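Local coordinates for protein L-asparaginase 1 (Escherichia coli, PDB 6NXC) that catalyses the hydrolysis of L-asparagine to L-aspartate and ammonium, working as a homotetramer that is allosterically activated by asparagine itself, at residues R53-A56 with L57-E60; I139-E143 with L144-G148; T236-P239 with G240-A243; E323-L326 with T327-Y331; I342-A345 with M346-L350. The protein carries 1 engineered substitution. One frame throughout, in Å; residues are numbered along the deposited sequence.

Contact 1: residues R53-A56 with L57-E60; sequences RQLA and LMPE
Leu57, the first residue past helix 50-56, still closes its last turn on Arg53: Leu57 N donates to Arg53 O at 3.2 Å, an ordinary alpha-helical bond, and a weak bond from the same N-H reaches Gln54 O. One residue on, the spacing tightens. Met58 N reaches back only three residues to Leu55 O, also at 3.2 Å, with the N-H well aligned (163°). Leu55 O takes a second bond from His62 NE2.

On the outer side, the side chains of Arg53 and Leu57 pack against each other. Arg53 sets off with CG opposite its own backbone N and then kinks at chi2 (63°), which carries the guanidinium alongside Leu57. CD2 of Leu57 sits over the middle of one guanidinium face, 3.8 Å above its plane, while CD1 of Leu57 lies 3.9 Å from Arg53 NE. The inner side belongs to Met58. Its CG rests 3.3 Å from Gln54 O, and the chain runs extended from there, bringing SD within 4.2 Å of Leu55 CD2. Leu55 and Met58 continue into the protein, against Leu152 and Gln149 of helix 148-161.

Glu60 OE2 makes a weak hydrogen bond to Gln149 of the second subunit. The arrangement is a helix C-terminus that closes with a 3-10-type bond: an amphipathic end, with an arginine-leucine pair facing outward and a methionine-leucine pair facing helix 148-161 of the same domain.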
loop_
_atom_site.group_PDB
_atom_site.type_symbol
_atom_site.label_atom_id
_atom_site.label_comp_id
_atom_site.label_asym_id
_atom_site.label_seq_id
_atom_site.Cartn_x
_atom_site.Cartn_y
_atom_site.Cartn_z
ATOM N N ARG B 53 24.445 28.181 6.306
ATOM C CA ARG B 53 25.857 27.714 6.150
ATOM C C ARG B 53 25.809 26.275 5.629
ATOM O O ARG B 53 26.597 25.919 4.738
ATOM C CB ARG B 53 26.619 27.863 7.473
ATOM C CG ARG B 53 28.002 27.208 7.484
ATOM C CD ARG B 53 28.850 27.941 6.424
ATOM N NE ARG B 53 30.259 27.577 6.473
ATOM C CZ ARG B 53 31.188 27.901 5.551
ATOM N NH1 ARG B 53 30.867 28.604 4.484
ATOM N NH2 ARG B 53 32.421 27.440 5.694
ATOM N N GLN B 54 24.904 25.421 6.135
ATOM C CA GLN B 54 24.916 23.999 5.727
ATOM C C GLN B 54 24.556 23.953 4.237
ATOM O O GLN B 54 25.236 23.216 3.459
ATOM C CB GLN B 54 23.903 23.148 6.519
ATOM C CG GLN B 54 24.230 22.919 7.993
ATOM C CD GLN B 54 22.985 22.740 8.847
ATOM O OE1 GLN B 54 21.961 23.387 8.636
ATOM N NE2 GLN B 54 23.034 21.845 9.824
ATOM N N LEU B 55 23.605 24.790 3.774
ATOM C CA LEU B 55 23.224 24.758 2.339
ATOM C C LEU B 55 24.324 25.351 1.472
ATOM O O LEU B 55 24.481 24.808 0.359
ATOM C CB LEU B 55 21.911 25.502 2.125
ATOM C CG LEU B 55 20.725 24.871 2.840
ATOM C CD1 LEU B 55 19.478 25.678 2.540
ATOM C CD2 LEU B 55 20.508 23.441 2.450
ATOM N N ALA B 56 25.073 26.342 1.946
ATOM C CA ALA B 56 26.240 26.880 1.226
ATOM C C ALA B 56 27.233 25.754 0.917
ATOM O O ALA B 56 27.971 25.854 -0.090
ATOM C CB ALA B 56 26.879 27.976 2.068
ATOM N N LEU B 57 27.409 24.787 1.846
ATOM C CA LEU B 57 28.412 23.697 1.747
ATOM C C LEU B 57 27.951 22.487 0.915
ATOM O O LEU B 57 28.699 21.476 0.840
ATOM C CB LEU B 57 28.745 23.340 3.189
ATOM C CG LEU B 57 29.436 24.431 3.988
ATOM C CD1 LEU B 57 29.424 23.966 5.429
ATOM C CD2 LEU B 57 30.860 24.642 3.475
ATOM N N MET B 58 26.702 22.488 0.415
ATOM C CA MET B 58 26.115 21.315 -0.277
ATOM C C MET B 58 26.005 21.635 -1.754
ATOM O O MET B 58 25.165 22.402 -2.217
ATOM C CB MET B 58 24.738 20.986 0.272
ATOM C CG MET B 58 24.819 20.484 1.673
ATOM S SD MET B 58 23.178 20.251 2.352
ATOM C CE MET B 58 23.653 19.553 3.935
ATOM N N PRO B 59 26.906 21.082 -2.568
ATOM C CA PRO B 59 27.031 21.597 -3.921
ATOM C C PRO B 59 25.777 21.389 -4.771
ATOM O O PRO B 59 25.540 22.096 -5.743
ATOM C CB PRO B 59 28.188 20.737 -4.452
ATOM C CG PRO B 59 28.993 20.432 -3.200
ATOM C CD PRO B 59 27.925 20.099 -2.188
ATOM N N GLU B 60 24.956 20.428 -4.366
ATOM C CA GLU B 60 23.767 20.111 -5.169
ATOM C C GLU B 60 22.882 21.365 -5.264
ATOM O O GLU B 60 22.291 21.591 -6.351
ATOM C CB GLU B 60 23.078 18.874 -4.552
ATOM C CG GLU B 60 22.455 19.169 -3.176
ATOM C CD GLU B 60 21.953 17.998 -2.313
ATOM O OE1 GLU B 60 22.033 18.080 -1.049
ATOM O OE2 GLU B 60 21.416 17.033 -2.893
#

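Contact 2: residues I139-E143 with L144-G148; sequences IPLAE and LRSDG
Ser146 and Ile139 pin together the ends of two consecutive beta turns, a type I turn from Pro140 to Glu143 and a type II turn from Glu143 to Ser146, in the loop that leads from strand 132-135 into helix 148-161. Ser146 OG donates to Ile139 O at 2.7 Å, approaching from above the carbonyl plane. The same hydroxyl oxygen accepts from Gly148 N at 2.9 Å, nearly straight (164°), so one hydroxyl closes the loop and caps the start of the helix. A chi1 of -166° sets OG between Ile139 O and Gly148 N.

Beside it, Asp147 OD1 offers its syn lone pair to Ile139 N at 3.0 Å. Leu141 reaches round the loop to put CD1 3.7 Å from Gly148 C. Ile139 CD1 sits 3.7 Å above the guanidinium plane of Arg145, displaced toward the rim of that face. The type I turn has its own bond, Glu143 N to Pro140 O at 2.9 Å. Arg145 fills the third position of the type II turn, with phi at 67°.

Further out, Asp147 OD2 takes Gln138 N, so the carboxylate grips two successive amides and its rotation is fixed. The Pro140 ring comes about 3 Å from the side chain of Thr34, the active-site nucleophile, and the backbone of Leu141 bonds to that of Ile35. At the subunit interface, Leu141 O accepts from Arg63 NH2 of the second subunit. Arg145 N donates to Glu60 OE1 and Arg145 NH2 to Gly204 O, both of that second subunit.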
loop_
_atom_site.group_PDB
_atom_site.type_symbol
_atom_site.label_atom_id
_atom_site.label_comp_id
_atom_site.label_asym_id
_atom_site.label_seq_id
_atom_site.Cartn_x
_atom_site.Cartn_y
_atom_site.Cartn_z
ATOM N N ILE B 139 14.330 14.287 10.314
ATOM C CA ILE B 139 15.694 14.297 10.949
ATOM C C ILE B 139 16.352 15.617 10.563
ATOM O O ILE B 139 16.431 15.986 9.371
ATOM C CB ILE B 139 16.508 13.080 10.405
ATOM C CG1 ILE B 139 15.876 11.748 10.868
ATOM C CG2 ILE B 139 17.977 13.136 10.800
ATOM C CD1 ILE B 139 16.606 10.560 10.393
ATOM N N PRO B 140 17.015 16.279 11.507
ATOM C CA PRO B 140 17.769 17.512 11.201
ATOM C C PRO B 140 18.889 17.413 10.183
ATOM O O PRO B 140 19.509 16.404 10.111
ATOM C CB PRO B 140 18.401 17.862 12.553
ATOM C CG PRO B 140 17.446 17.240 13.548
ATOM C CD PRO B 140 16.978 15.934 12.940
ATOM N N LEU B 141 19.090 18.466 9.382
ATOM C CA LEU B 141 20.137 18.509 8.347
ATOM C C LEU B 141 21.507 18.202 8.991
ATOM O O LEU B 141 22.344 17.552 8.354
ATOM C CB LEU B 141 19.993 19.905 7.728
ATOM C CG LEU B 141 20.458 20.116 6.304
ATOM C CD1 LEU B 141 19.644 19.316 5.310
ATOM C CD2 LEU B 141 20.379 21.599 5.963
ATOM N N ALA B 142 21.687 18.572 10.270
ATOM C CA ALA B 142 22.933 18.418 11.084
ATOM C C ALA B 142 23.154 16.965 11.508
ATOM O O ALA B 142 24.243 16.652 11.966
ATOM C CB ALA B 142 22.863 19.292 12.334
ATOM N N GLU B 143 22.134 16.106 11.396
ATOM C CA GLU B 143 22.205 14.709 11.888
ATOM C C GLU B 143 22.375 13.800 10.680
ATOM O O GLU B 143 22.003 14.195 9.568
ATOM C CB GLU B 143 21.003 14.376 12.767
ATOM C CG GLU B 143 21.118 14.846 14.192
ATOM C CD GLU B 143 19.861 14.459 14.946
ATOM O OE1 GLU B 143 19.317 13.399 14.590
ATOM O OE2 GLU B 143 19.383 15.236 15.834
ATOM N N LEU B 144 22.919 12.603 10.897
ATOM C CA LEU B 144 23.075 11.550 9.871
ATOM C C LEU B 144 21.679 11.119 9.406
ATOM O O LEU B 144 20.800 11.079 10.239
ATOM C CB LEU B 144 23.769 10.309 10.447
ATOM C CG LEU B 144 25.289 10.295 10.361
ATOM C CD1 LEU B 144 25.781 8.905 10.743
ATOM C CD2 LEU B 144 25.819 10.691 8.975
ATOM N N ARG B 145 21.579 10.711 8.159
ATOM C CA ARG B 145 20.379 10.107 7.537
ATOM C C ARG B 145 19.296 11.170 7.452
ATOM O O ARG B 145 18.151 10.792 7.173
ATOM C CB ARG B 145 19.849 8.880 8.276
ATOM C CG ARG B 145 20.897 7.826 8.588
ATOM C CD ARG B 145 20.277 6.600 9.173
ATOM N NE ARG B 145 19.539 6.848 10.356
ATOM C CZ ARG B 145 18.215 6.841 10.448
ATOM N NH1 ARG B 145 17.688 7.005 11.626
ATOM N NH2 ARG B 145 17.432 6.642 9.409
ATOM N N SER B 146 19.675 12.427 7.479
ATOM C CA SER B 146 18.731 13.525 7.209
ATOM C C SER B 146 18.003 13.373 5.867
ATOM O O SER B 146 18.587 13.025 4.807
ATOM C CB SER B 146 19.324 14.857 7.266
ATOM O OG SER B 146 18.238 15.806 7.324
ATOM N N ASP B 147 16.687 13.601 5.923
ATOM C CA ASP B 147 15.842 13.755 4.688
ATOM C C ASP B 147 15.740 15.230 4.339
ATOM O O ASP B 147 14.985 15.555 3.393
ATOM C CB ASP B 147 14.435 13.217 4.934
ATOM C CG ASP B 147 13.777 13.664 6.291
ATOM O OD1 ASP B 147 14.535 13.806 7.320
ATOM O OD2 ASP B 147 12.420 13.711 6.391
ATOM N N GLY B 148 16.327 16.139 5.116
ATOM C CA GLY B 148 16.103 17.555 4.842
ATOM C C GLY B 148 16.673 18.014 3.504
ATOM O O GLY B 148 16.031 18.839 2.872
#

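Contact 3: residues T236-P239 with G240-A243; sequences TIYP and GISA
Ile241 lies against the face of the Tyr238 ring, inside a type II beta turn that runs from Tyr238 to Ile241 and links strand 232-236 to helix 243-250. The turn is closed by Ile241 N donating to Tyr238 O at 3.1 Å, close to straight (164°). Pro239 and Gly240 occupy the two corners, and Gly240 has the positive phi (94°) that the second corner of this turn requires.

The two large side chains cross at about a right angle. Tyr238 has CG placed between its backbone N and carbonyl carbon (chi1 54°), which folds the ring back over the turn. Ile241 CB then stands 4.1 Å from the ring centroid, almost on the ring normal, a CH-pi contact. Its CG2 branch touches Tyr238 O at 3.3 Å.

Tyr238 also reaches the third subunit: its OH makes a weak hydrogen bond to Ile232 O of that subunit, and the ring packs on its Val234. Within the chain, Thr236 OG1 bonds Arg260 NH1 and Ile237 O bonds Gln292 NE2. Both partners are residues of the allosteric asparagine site, so the end of strand 232-236 and the residue after it lie in its second shell. Ser242 follows as N-cap of the helix. At the tip of Ile241, CD1 reaches back to 3.4 Å from Thr236 O and 4.3 Å from Ile237 CD1.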
loop_
_atom_site.group_PDB
_atom_site.type_symbol
_atom_site.label_atom_id
_atom_site.label_comp_id
_atom_site.label_asym_id
_atom_site.label_seq_id
_atom_site.Cartn_x
_atom_site.Cartn_y
_atom_site.Cartn_z
ATOM N N THR B 236 -13.640 14.782 20.646
ATOM C CA THR B 236 -13.517 13.424 20.193
ATOM C C THR B 236 -14.724 12.702 20.753
ATOM O O THR B 236 -14.900 12.677 21.978
ATOM C CB THR B 236 -12.204 12.808 20.612
ATOM O OG1 THR B 236 -11.215 13.592 19.916
ATOM C CG2 THR B 236 -12.178 11.346 20.155
ATOM N N ILE B 237 -15.454 12.031 19.911
ATOM C CA ILE B 237 -16.560 11.179 20.394
ATOM C C ILE B 237 -16.019 9.808 20.724
ATOM O O ILE B 237 -15.205 9.245 19.961
ATOM C CB ILE B 237 -17.640 11.040 19.315
ATOM C CG1 ILE B 237 -18.154 12.393 18.819
ATOM C CG2 ILE B 237 -18.726 10.123 19.808
ATOM C CD1 ILE B 237 -18.759 13.268 19.888
ATOM N N TYR B 238 -16.354 9.286 21.891
ATOM C CA TYR B 238 -15.852 7.987 22.328
ATOM C C TYR B 238 -16.859 7.405 23.316
ATOM O O TYR B 238 -17.635 8.173 23.880
ATOM C CB TYR B 238 -14.480 8.083 22.962
ATOM C CG TYR B 238 -14.391 9.072 24.081
ATOM C CD1 TYR B 238 -14.083 10.376 23.781
ATOM C CD2 TYR B 238 -14.632 8.716 25.406
ATOM C CE1 TYR B 238 -14.126 11.372 24.746
ATOM C CE2 TYR B 238 -14.538 9.680 26.403
ATOM C CZ TYR B 238 -14.384 11.013 26.049
ATOM O OH TYR B 238 -14.337 12.036 26.975
ATOM N N PRO B 239 -16.805 6.102 23.585
ATOM C CA PRO B 239 -17.854 5.503 24.418
ATOM C C PRO B 239 -17.680 6.038 25.852
ATOM O O PRO B 239 -16.557 6.073 26.380
ATOM C CB PRO B 239 -17.664 3.996 24.269
ATOM C CG PRO B 239 -17.057 3.892 22.840
ATOM C CD PRO B 239 -16.080 5.052 22.857
ATOM N N GLY B 240 -18.817 6.470 26.394
ATOM C CA GLY B 240 -18.832 7.048 27.743
ATOM C C GLY B 240 -18.706 8.572 27.742
ATOM O O GLY B 240 -18.931 9.141 28.806
ATOM N N ILE B 241 -18.475 9.250 26.620
ATOM C CA ILE B 241 -18.452 10.729 26.628
ATOM C C ILE B 241 -19.775 11.259 27.265
ATOM O O ILE B 241 -20.801 10.806 26.833
ATOM C CB ILE B 241 -18.277 11.273 25.211
ATOM C CG1 ILE B 241 -18.021 12.767 25.279
ATOM C CG2 ILE B 241 -19.392 10.909 24.242
ATOM C CD1 ILE B 241 -17.602 13.390 24.000
ATOM N N SER B 242 -19.760 12.303 28.103
ATOM C CA SER B 242 -21.030 12.887 28.660
ATOM C C SER B 242 -21.447 14.195 27.965
ATOM O O SER B 242 -20.576 14.919 27.540
ATOM C CB SER B 242 -20.921 13.100 30.143
ATOM O OG SER B 242 -19.843 13.973 30.440
ATOM N N ALA B 243 -22.744 14.517 28.018
ATOM C CA ALA B 243 -23.344 15.878 27.943
ATOM C C ALA B 243 -22.457 16.993 28.585
ATOM O O ALA B 243 -22.308 18.134 28.032
ATOM C CB ALA B 243 -24.700 15.733 28.546
#

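Contact 4: residues E323-L326 with T327-Y331; sequences EATL and TKLHY. With ASN (asparagine), chain O.
Thr327 folds its hydroxyl back onto Glu323 in the first turns of helix 322-333, and here the packing is tightest. Thr327 OG1 donates to Glu323 O at 2.9 Å, and Thr327 N donates to the same oxygen at 3.2 Å, so one carbonyl is held by two bonds from one residue. A chi1 of 60° puts OG1 between the backbone N and carbonyl carbon of Thr327, directed back along the helix. Lys328, Leu329 and His330 continue the regular ladder to Ala324, Thr325 and Leu326.

The side-chain contacts further along are looser, although residues 323-331 are all buried. Thr325 and Leu329 run side by side, CG2 to CD1 at 4.1 Å, toward strand 286-291. Leu326 and His330 do the same toward strand 232-236. The imidazole turns its edge to its neighbour, with CD2 3.1 Å from Leu326 O and Leu326 CG in the ring plane 4.0 Å from CD2. Its ND1 bonds Thr228 O, and Trp88 meets the ring edge-to-face. Lys328 stretches out fully extended to a salt bridge with Glu353, and its NZ also bonds Met346 O and Gln348 O.

At the N-terminal end, Glu323 bends at chi2 (92°) and swings its carboxylate out of the helix to the bound asparagine. OE2 lies 2.5 Å from the ligand ND2, a very short hydrogen bond whose exact geometry is doubtful. Arg260, Thr291, Cys293 and Val322 also bond the ligand, and the engineered Ala182 lies close by. The chemistry is consistent with a carboxylate that recognises the side-chain amide of the allosteric asparagine, on a residue whose own carbonyl takes two bonds from Thr327.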
loop_
_atom_site.group_PDB
_atom_site.type_symbol
_atom_site.label_atom_id
_atom_site.label_comp_id
_atom_site.label_asym_id
_atom_site.label_seq_id
_atom_site.Cartn_x
_atom_site.Cartn_y
_atom_site.Cartn_z
ATOM N N GLU B 323 -7.413 19.291 10.315
ATOM C CA GLU B 323 -6.492 20.403 9.980
ATOM C C GLU B 323 -7.235 21.405 9.086
ATOM O O GLU B 323 -7.106 22.614 9.305
ATOM C CB GLU B 323 -5.209 19.860 9.303
ATOM C CG GLU B 323 -4.404 19.045 10.280
ATOM C CD GLU B 323 -4.688 17.541 10.290
ATOM O OE1 GLU B 323 -3.710 16.793 10.631
ATOM O OE2 GLU B 323 -5.878 17.055 10.018
ATOM N N ALA B 324 -7.849 20.917 8.034
ATOM C CA ALA B 324 -8.534 21.809 7.102
ATOM C C ALA B 324 -9.738 22.476 7.811
ATOM O O ALA B 324 -10.070 23.662 7.567
ATOM C CB ALA B 324 -8.970 21.076 5.867
ATOM N N THR B 325 -10.523 21.685 8.544
ATOM C CA THR B 325 -11.732 22.216 9.238
ATOM C C THR B 325 -11.378 23.334 10.277
ATOM O O THR B 325 -12.038 24.420 10.335
ATOM C CB THR B 325 -12.496 21.068 9.921
ATOM O OG1 THR B 325 -12.835 20.177 8.837
ATOM C CG2 THR B 325 -13.742 21.585 10.596
ATOM N N LEU B 326 -10.382 23.110 11.136
ATOM C CA LEU B 326 -9.918 24.064 12.115
ATOM C C LEU B 326 -9.544 25.358 11.389
ATOM O O LEU B 326 -9.973 26.453 11.866
ATOM C CB LEU B 326 -8.742 23.466 12.908
ATOM C CG LEU B 326 -8.298 24.397 14.009
ATOM C CD1 LEU B 326 -9.300 24.388 15.155
ATOM C CD2 LEU B 326 -6.898 24.153 14.493
ATOM N N THR B 327 -8.682 25.250 10.332
ATOM C CA THR B 327 -8.144 26.458 9.716
ATOM C C THR B 327 -9.296 27.134 8.961
ATOM O O THR B 327 -9.310 28.309 8.918
ATOM C CB THR B 327 -6.869 26.167 8.945
ATOM O OG1 THR B 327 -7.242 25.214 7.955
ATOM C CG2 THR B 327 -5.814 25.623 9.853
ATOM N N LYS B 328 -10.231 26.385 8.340
ATOM C CA LYS B 328 -11.341 26.938 7.582
ATOM C C LYS B 328 -12.236 27.752 8.544
ATOM O O LYS B 328 -12.714 28.830 8.170
ATOM C CB LYS B 328 -12.172 25.829 6.947
ATOM C CG LYS B 328 -13.095 26.286 5.822
ATOM C CD LYS B 328 -13.758 25.096 5.157
ATOM C CE LYS B 328 -14.668 25.503 4.061
ATOM N NZ LYS B 328 -15.274 24.318 3.411
ATOM N N LEU B 329 -12.456 27.234 9.774
ATOM C CA LEU B 329 -13.315 27.964 10.781
ATOM C C LEU B 329 -12.588 29.244 11.191
ATOM O O LEU B 329 -13.220 30.256 11.239
ATOM C CB LEU B 329 -13.560 27.081 11.985
ATOM C CG LEU B 329 -14.597 26.011 11.697
ATOM C CD1 LEU B 329 -14.526 24.960 12.769
ATOM C CD2 LEU B 329 -15.965 26.680 11.648
ATOM N N HIS B 330 -11.284 29.176 11.464
ATOM C CA HIS B 330 -10.435 30.359 11.790
ATOM C C HIS B 330 -10.610 31.368 10.697
ATOM O O HIS B 330 -10.886 32.595 10.981
ATOM C CB HIS B 330 -8.964 30.071 11.981
ATOM C CG HIS B 330 -8.681 29.573 13.377
ATOM N ND1 HIS B 330 -8.372 30.450 14.403
ATOM C CD2 HIS B 330 -8.553 28.348 13.888
ATOM C CE1 HIS B 330 -8.167 29.741 15.485
ATOM N NE2 HIS B 330 -8.237 28.466 15.194
ATOM N N TYR B 331 -10.553 30.900 9.433
ATOM C CA TYR B 331 -10.664 31.823 8.297
ATOM C C TYR B 331 -12.065 32.464 8.233
ATOM O O TYR B 331 -12.175 33.691 8.233
ATOM C CB TYR B 331 -10.314 31.061 6.999
ATOM C CG TYR B 331 -10.797 31.741 5.752
ATOM C CD1 TYR B 331 -10.216 32.891 5.298
ATOM C CD2 TYR B 331 -11.831 31.218 5.027
ATOM C CE1 TYR B 331 -10.631 33.520 4.137
ATOM C CE2 TYR B 331 -12.292 31.839 3.891
ATOM C CZ TYR B 331 -11.707 33.015 3.456
ATOM O OH TYR B 331 -12.213 33.564 2.343
HETATM N N ASN O . -9.832 12.483 10.571
HETATM C CA ASN O . -8.532 12.159 11.307
HETATM C C ASN O . -8.555 12.857 12.672
HETATM O O ASN O . -9.757 13.052 13.138
HETATM C CB ASN O . -7.322 12.579 10.458
HETATM C CG ASN O . -7.188 14.084 10.271
HETATM O OD1 ASN O . -8.176 14.793 10.315
HETATM N ND2 ASN O . -5.983 14.598 10.189
HETATM O OXT ASN O . -7.430 13.222 13.269
#

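Contact 5: residues I342-A345 with M346-L350; sequences IRKA and MSQNL
The C-terminal end of helix 339-346 and the loop that leaves it make up this contact, with Ile342 and Met346 in the last full turn. Met346 N donates to Ile342 O at 2.9 Å, the helical spacing. Gln348 N then binds Ala345 O at 3.0 Å, three residues back; the bond from Ser347 N to Lys344 O is weak.

Two waters bridge backbone carbonyls to Ser347 OG: one donates to Arg343 O at 2.8 Å, the other to Lys344 O. Gln348 folds back over the turn on an extended chain and slants across Lys344. OE1 lies 3.6 Å from Lys344 CE, and NE2 lies 3.6 Å from Ala345 CA, so the amide rests on aliphatic surface.

Met346 takes the inner side, bending at chi2 (-56°) and again at chi3. CG lies 4.4 Å from Ile342 CG2, and the side chain reaches Leu329 and Leu332 of helix 322-333. From that helix Lys328 NZ bonds Met346 O and Gln348 O, and Ala345 O weakly. Arg343 NH2 bonds Ser281 O at the end of helix 271-282 and Ile285 O in the link into strand 286-291, while Ile342 and Met346 pack on Val286 and Val288 of that strand.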
loop_
_atom_site.group_PDB
_atom_site.type_symbol
_atom_site.label_atom_id
_atom_site.label_comp_id
_atom_site.label_asym_id
_atom_site.label_seq_id
_atom_site.Cartn_x
_atom_site.Cartn_y
_atom_site.Cartn_z
ATOM N N ILE B 342 -21.453 31.454 7.416
ATOM C CA ILE B 342 -20.340 30.534 7.839
ATOM C C ILE B 342 -20.774 29.059 7.758
ATOM O O ILE B 342 -19.971 28.194 7.250
ATOM C CB ILE B 342 -19.800 30.932 9.218
ATOM C CG1 ILE B 342 -19.187 32.330 9.091
ATOM C CG2 ILE B 342 -18.790 29.927 9.665
ATOM C CD1 ILE B 342 -18.852 32.958 10.398
ATOM N N ARG B 343 -21.986 28.749 8.220
ATOM C CA ARG B 343 -22.469 27.364 8.256
ATOM C C ARG B 343 -22.518 26.881 6.829
ATOM O O ARG B 343 -22.208 25.697 6.582
ATOM C CB ARG B 343 -23.818 27.213 8.988
ATOM C CG ARG B 343 -23.729 27.370 10.505
ATOM C CD ARG B 343 -25.103 27.439 11.206
ATOM N NE ARG B 343 -24.883 27.431 12.652
ATOM C CZ ARG B 343 -25.597 28.116 13.549
ATOM N NH1 ARG B 343 -26.675 28.791 13.185
ATOM N NH2 ARG B 343 -25.327 28.023 14.842
ATOM N N LYS B 344 -23.044 27.708 5.921
ATOM C CA LYS B 344 -23.209 27.246 4.525
ATOM C C LYS B 344 -21.813 27.019 3.911
ATOM O O LYS B 344 -21.630 26.086 3.136
ATOM C CB LYS B 344 -24.021 28.287 3.735
ATOM C CG LYS B 344 -23.825 28.263 2.230
ATOM C CD LYS B 344 -24.980 28.922 1.447
ATOM C CE LYS B 344 -25.321 28.176 0.172
ATOM N NZ LYS B 344 -26.214 28.984 -0.692
ATOM N N ALA B 345 -20.888 27.925 4.159
ATOM C CA ALA B 345 -19.554 27.940 3.530
ATOM C C ALA B 345 -18.760 26.734 4.061
ATOM O O ALA B 345 -17.917 26.189 3.274
ATOM C CB ALA B 345 -18.779 29.205 3.869
ATOM N N MET B 346 -19.045 26.291 5.263
ATOM C CA MET B 346 -18.252 25.180 5.831
ATOM C C MET B 346 -18.495 23.911 4.993
ATOM O O MET B 346 -17.573 23.128 4.866
ATOM C CB MET B 346 -18.573 24.932 7.314
ATOM C CG MET B 346 -17.875 25.877 8.207
ATOM S SD MET B 346 -16.078 25.913 8.012
ATOM C CE MET B 346 -15.669 24.277 8.635
ATOM N N SER B 347 -19.626 23.718 4.335
ATOM C CA SER B 347 -19.763 22.480 3.516
ATOM C C SER B 347 -19.523 22.756 2.023
ATOM O O SER B 347 -19.769 21.877 1.204
ATOM C CB SER B 347 -21.126 21.854 3.745
ATOM O OG SER B 347 -22.119 22.771 3.360
ATOM N N GLN B 348 -19.030 23.913 1.650
ATOM C CA GLN B 348 -18.763 24.331 0.252
ATOM C C GLN B 348 -17.271 24.114 -0.010
ATOM O O GLN B 348 -16.435 24.224 0.966
ATOM C CB GLN B 348 -19.162 25.774 0.001
ATOM C CG GLN B 348 -20.649 26.095 -0.044
ATOM C CD GLN B 348 -20.918 27.562 -0.366
ATOM O OE1 GLN B 348 -21.955 27.892 -0.931
ATOM N NE2 GLN B 348 -20.017 28.478 -0.029
ATOM N N ASN B 349 -16.887 23.691 -1.200
ATOM C CA ASN B 349 -15.455 23.532 -1.520
ATOM C C ASN B 349 -14.884 24.901 -1.842
ATOM O O ASN B 349 -15.042 25.356 -3.000
ATOM C CB ASN B 349 -15.272 22.559 -2.689
ATOM C CG ASN B 349 -13.852 22.409 -3.164
ATOM O OD1 ASN B 349 -12.945 22.401 -2.318
ATOM N ND2 ASN B 349 -13.679 21.992 -4.419
ATOM N N LEU B 350 -14.119 25.497 -0.929
ATOM C CA LEU B 350 -13.579 26.876 -1.108
ATOM C C LEU B 350 -12.214 26.851 -1.805
ATOM O O LEU B 350 -11.923 27.814 -2.566
ATOM C CB LEU B 350 -13.482 27.565 0.264
ATOM C CG LEU B 350 -14.794 27.755 1.009
ATOM C CD1 LEU B 350 -14.567 28.625 2.247
ATOM C CD2 LEU B 350 -15.860 28.403 0.124
HETATM O O HOH W 1 -23.728 23.718 5.315
HETATM O O HOH W 2 -23.409 25.034 1.628
#

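Overall arrangement
Four of the contacts form two touching pairs. Contacts 1 and 2, 13 Å apart between centres, meet directly through Leu141: its CD2 lies 3.6 Å from Gln54 OE1 and its CG 4.0 Å from Met58 CE, so the end of helix 50-56 packs against the loop whose Pro140 lies about 3 Å from Thr34, side chain to side chain. Contacts 4 and 5, 11 Å apart between centres, are joined by Lys328, whose NZ lies 2.7 Å from Gln348 O and 3.0 Å from Met346 O. Contact 3, centred 23 Å from contact 4, has the Thr236 side chain about 7 Å from a bound asparagine. Contacts 2 and 4 remain about 17 Å apart at their nearest atoms.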